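Local structure of FTT_1639c (Francisella tularensis subsp. tularensis, 7KZW) at residues Asn32-Ser35 with Gly36-Asn39; Gly120-Tyr124 with Leu125-Gly129. The protein is of unknown function but is probably a membrane protein with a transmembrane helix, of which this chain is the beta-rich C-terminal part. The protein carries 3 engineered substitutions. One frame throughout, in Å; residues are numbered along the deposited sequence. Where two conformers were deposited one is given.

Contact 1: Asn32-Ser35 with Gly36-Asn39; sequences NTPS and GIFN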
loop_
_atom_site.group_PDB
_atom_site.type_symbol
_atom_site.label_atom_id
_atom_site.label_comp_id
_atom_site.label_asym_id
_atom_site.label_seq_id
_atom_site.Cartn_x
_atom_site.Cartn_y
_atom_site.Cartn_z
ATOM N N ASN A 32 2.174 16.286 -2.133
ATOM C CA ASN A 32 1.789 15.728 -0.848
ATOM C C ASN A 32 2.925 14.991 -0.177
ATOM O O ASN A 32 2.662 14.304 0.830
ATOM C CB ASN A 32 0.484 14.878 -0.867
ATOM C CG ASN A 32 0.611 13.584 -1.668
ATOM O OD1 ASN A 32 1.691 13.131 -1.969
ATOM N ND2 ASN A 32 -0.522 12.998 -2.022
ATOM N N THR A 33 4.203 15.184 -0.633
ATOM C CA THR A 33 5.277 14.500 0.138
ATOM C C THR A 33 5.732 15.322 1.332
ATOM O O THR A 33 6.295 16.415 1.171
ATOM C CB THR A 33 6.516 14.082 -0.644
ATOM O OG1 THR A 33 6.127 13.248 -1.734
ATOM C CG2 THR A 33 7.444 13.262 0.257
ATOM N N PRO A 34 5.481 14.856 2.543
ATOM C CA PRO A 34 5.785 15.654 3.725
ATOM C C PRO A 34 7.271 15.947 3.861
ATOM O O PRO A 34 8.142 15.194 3.402
ATOM C CB PRO A 34 5.290 14.753 4.871
ATOM C CG PRO A 34 4.264 13.932 4.264
ATOM C CD PRO A 34 4.799 13.599 2.895
ATOM N N SER A 35 7.533 17.046 4.532
ATOM C CA SER A 35 8.891 17.468 4.805
ATOM C C SER A 35 9.600 16.378 5.600
ATOM O O SER A 35 8.994 15.707 6.446
ATOM C CB SER A 35 8.831 18.783 5.597
ATOM O OG SER A 35 10.006 18.984 6.350
ATOM N N GLY A 36 10.867 16.126 5.251
ATOM C CA GLY A 36 11.679 15.173 5.979
ATOM C C GLY A 36 11.424 13.720 5.654
ATOM O O GLY A 36 11.880 12.847 6.396
ATOM N N ILE A 37 10.665 13.425 4.606
ATOM C CA ILE A 37 10.367 12.060 4.207
ATOM C C ILE A 37 11.199 11.750 2.968
ATOM O O ILE A 37 11.087 12.449 1.954
ATOM C CB ILE A 37 8.873 11.869 3.918
ATOM C CG1 ILE A 37 8.051 12.172 5.180
ATOM C CG2 ILE A 37 8.631 10.442 3.377
ATOM C CD1 ILE A 37 8.160 11.084 6.201
ATOM N N PHE A 38 12.029 10.712 3.049
ATOM C CA PHE A 38 12.970 10.332 1.996
ATOM C C PHE A 38 12.754 8.888 1.616
ATOM O O PHE A 38 12.230 8.098 2.419
ATOM C CB PHE A 38 14.406 10.517 2.493
ATOM C CG PHE A 38 14.685 11.931 2.881
ATOM C CD1 PHE A 38 14.847 12.900 1.903
ATOM C CD2 PHE A 38 14.705 12.313 4.203
ATOM C CE1 PHE A 38 15.099 14.234 2.231
ATOM C CE2 PHE A 38 14.943 13.650 4.560
ATOM C CZ PHE A 38 15.148 14.609 3.559
ATOM N N ASN A 39 13.081 8.551 0.355
ATOM C CA ASN A 39 12.854 7.240 -0.207
ATOM C C ASN A 39 14.163 6.477 -0.386
ATOM O O ASN A 39 15.247 6.972 -0.042
ATOM C CB ASN A 39 12.011 7.332 -1.488
ATOM C CG ASN A 39 12.719 8.043 -2.612
ATOM O OD1 ASN A 39 13.863 7.741 -2.882
ATOM N ND2 ASN A 39 12.034 8.961 -3.287
HETATM O O HOH W 1 10.449 15.176 1.764
#

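Contact 2: Gly120-Tyr124 with Leu125-Gly129; sequences GNLSY and LVESG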
loop_
_atom_site.group_PDB
_atom_site.type_symbol
_atom_site.label_atom_id
_atom_site.label_comp_id
_atom_site.label_asym_id
_atom_site.label_seq_id
_atom_site.Cartn_x
_atom_site.Cartn_y
_atom_site.Cartn_z
ATOM N N GLY A 120 -10.280 0.755 3.855
ATOM C CA GLY A 120 -10.799 0.595 2.519
ATOM C C GLY A 120 -11.063 -0.858 2.166
ATOM O O GLY A 120 -11.012 -1.753 3.017
ATOM N N ASN A 121 -11.456 -1.047 0.914
ATOM C CA ASN A 121 -11.745 -2.342 0.333
ATOM C C ASN A 121 -11.168 -2.354 -1.074
ATOM O O ASN A 121 -11.150 -1.324 -1.757
ATOM C CB ASN A 121 -13.295 -2.519 0.212
ATOM C CG ASN A 121 -13.694 -3.689 -0.609
ATOM O OD1 ASN A 121 -13.778 -3.602 -1.852
ATOM N ND2 ASN A 121 -13.903 -4.843 0.039
ATOM N N LEU A 122 -10.697 -3.520 -1.511
ATOM C CA LEU A 122 -10.396 -3.732 -2.930
ATOM C C LEU A 122 -11.044 -5.038 -3.344
ATOM O O LEU A 122 -10.991 -6.033 -2.600
ATOM C CB LEU A 122 -8.888 -3.872 -3.107
ATOM C CG LEU A 122 -8.388 -3.997 -4.531
ATOM C CD1 LEU A 122 -8.776 -2.859 -5.386
ATOM C CD2 LEU A 122 -6.822 -4.169 -4.513
ATOM N N SER A 123 -11.636 -5.020 -4.543
ATOM C CA SER A 123 -12.104 -6.262 -5.139
ATOM C C SER A 123 -11.913 -6.192 -6.634
ATOM O O SER A 123 -11.947 -5.113 -7.231
ATOM C CB SER A 123 -13.591 -6.569 -4.869
ATOM O OG SER A 123 -14.393 -5.611 -5.548
ATOM N N TYR A 124 -11.682 -7.352 -7.258
ATOM C CA TYR A 124 -11.546 -7.344 -8.703
ATOM C C TYR A 124 -12.835 -6.820 -9.340
ATOM O O TYR A 124 -12.791 -6.048 -10.315
ATOM C CB TYR A 124 -11.181 -8.743 -9.240
ATOM C CG TYR A 124 -11.127 -8.712 -10.732
ATOM C CD1 TYR A 124 -9.983 -8.269 -11.416
ATOM C CD2 TYR A 124 -12.241 -9.084 -11.463
ATOM C CE1 TYR A 124 -9.962 -8.178 -12.790
ATOM C CE2 TYR A 124 -12.230 -8.973 -12.875
ATOM C CZ TYR A 124 -11.080 -8.522 -13.505
ATOM O OH TYR A 124 -11.081 -8.446 -14.900
ATOM N N LEU A 125 -13.987 -7.238 -8.819
ATOM C CA LEU A 125 -15.279 -6.825 -9.416
ATOM C C LEU A 125 -15.393 -5.307 -9.463
ATOM O O LEU A 125 -15.691 -4.710 -10.507
ATOM C CB LEU A 125 -16.428 -7.448 -8.624
ATOM C CG LEU A 125 -17.859 -7.065 -9.055
ATOM C CD1 LEU A 125 -18.104 -7.409 -10.494
ATOM C CD2 LEU A 125 -18.821 -7.773 -8.115
ATOM N N VAL A 126 -15.125 -4.656 -8.336
ATOM C CA VAL A 126 -15.290 -3.219 -8.315
ATOM C C VAL A 126 -14.222 -2.549 -9.151
ATOM O O VAL A 126 -14.500 -1.687 -9.986
ATOM C CB VAL A 126 -15.290 -2.706 -6.876
ATOM C CG1 VAL A 126 -15.106 -1.188 -6.880
ATOM C CG2 VAL A 126 -16.590 -3.077 -6.186
ATOM N N GLU A 127 -12.966 -2.961 -8.977
ATOM C CA GLU A 127 -11.864 -2.258 -9.603
ATOM C C GLU A 127 -11.876 -2.411 -11.107
ATOM O O GLU A 127 -11.384 -1.528 -11.828
ATOM C CB GLU A 127 -10.566 -2.791 -8.980
ATOM C CG GLU A 127 -9.490 -1.806 -8.883
ATOM C CD GLU A 127 -9.850 -0.570 -8.102
ATOM O OE1 GLU A 127 -10.676 -0.553 -7.153
ATOM O OE2 GLU A 127 -9.293 0.435 -8.474
ATOM N N SER A 128 -12.408 -3.529 -11.624
ATOM C CA SER A 128 -12.469 -3.739 -13.064
ATOM C C SER A 128 -13.594 -2.958 -13.732
ATOM O O SER A 128 -13.689 -2.953 -14.964
ATOM C CB SER A 128 -12.529 -5.227 -13.382
ATOM O OG SER A 128 -13.763 -5.748 -12.951
ATOM N N GLY A 129 -14.403 -2.252 -12.945
ATOM C CA GLY A 129 -15.286 -1.252 -13.464
ATOM C C GLY A 129 -16.617 -1.738 -13.954
ATOM O O GLY A 129 -17.435 -0.922 -14.400
HETATM O O HOH W 2 -12.180 -2.257 -5.442
#

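Contact 1: Asn32-Ser35 with Gly36-Asn39
Ile37 folds back over Pro34 and Thr33 at the end of a type II beta turn that runs from Pro34 to Ile37. Its CB lies 3.4 Å from Pro34 O, which puts the root of the side chain beside the carbonyl that opens the turn. CB also faces Thr33 CG2 at 4.2 Å, a loose apolar approach at a slant. CG1 is the branch that reaches the proline. It stands beside the backbone N (chi1 -61°), which turns it back toward the start of the turn. There CG1 packs against Pro34 CB at 3.8 Å, an apolar contact. CD1 then turns away, farther from Pro34 CB than CG1 is, while CG2 leaves on the other branch, anti to the backbone N. This path is that of one of two conformers.

The turn is closed only weakly by its backbone. Ile37 N donates to Pro34 O at 3.3 Å, with a bent N-H...O angle of 142°. Water 1 lies 2.8 Å from both Pro34 O and Ile37 O and can donate to either, with more acceptors in reach than it has protons. Gly36 takes the third position of the turn with positive phi (79°), as type II geometry requires. Thr33 OG1 turns to another partner and hydrogen-bonds to Cys29 O.

The turn belongs to the long loop between strand 21-27 and strand 48-58. Ile37 is buried, with Thr46 and Leu85 from loops against its side chain, and Pro34 touches Arg6 on strand 6-16.

Contact 2: Gly120-Tyr124 with Leu125-Gly129
An N-cap joins strand 114-123 to the short helix 124-127, with Ser123 as the capping residue. Its OG accepts from Val126 N at 3.0 Å in a nearly straight bond (162°). Chi1 of 67° sets OG between the backbone N and the carbonyl carbon, where it can meet the first turn of the helix. Val126 CB packs against the same OG. Ser123 O takes the N-H of Glu127 at 3.0 Å, so both the side chain and the backbone of the serine hold the helix start.

Glu127 bends back toward the strand. Leu122 CD1 lies 3.5 Å from Glu127 OE1, and the two side chains cross at about a right angle. Water 2 bridges Glu127 OE1 to Ser123 N, and Glu127 OE2 makes a weak hydrogen bond to Asn24 on strand 21-27. The Tyr124 side chain packs on Tyr15 and Cys96.

Ser128 grips Tyr124 twice. Its N and OG both donate to Tyr124 O, from opposite faces of the carbonyl plane, with OG at 2.8 Å. Ser128 CB sits over one face of the Tyr124 ring in a CH-pi contact, 3.9 Å from the centroid and 22° off the ring normal.

Overall arrangement
Contact 1 and contact 2 are local contacts, each within one continuous stretch, on opposite sides of the chain's centre. Their centres are 29 Å apart and their nearest atoms about 17 Å, so they do not touch. Contact 1 is a surface turn in a loop, with one buried side chain. Contact 2 is partly buried and ties the end of a sheet strand to a helix. Both have side chains that touch strand 6-16, which gives them a common neighbour. Their chemistry differs. In contact 1 a weak backbone bond, a water and apolar packing shape the turn. Contact 2 relies on shorter hydrogen bonds, two of them by serine hydroxyls, and an aromatic face.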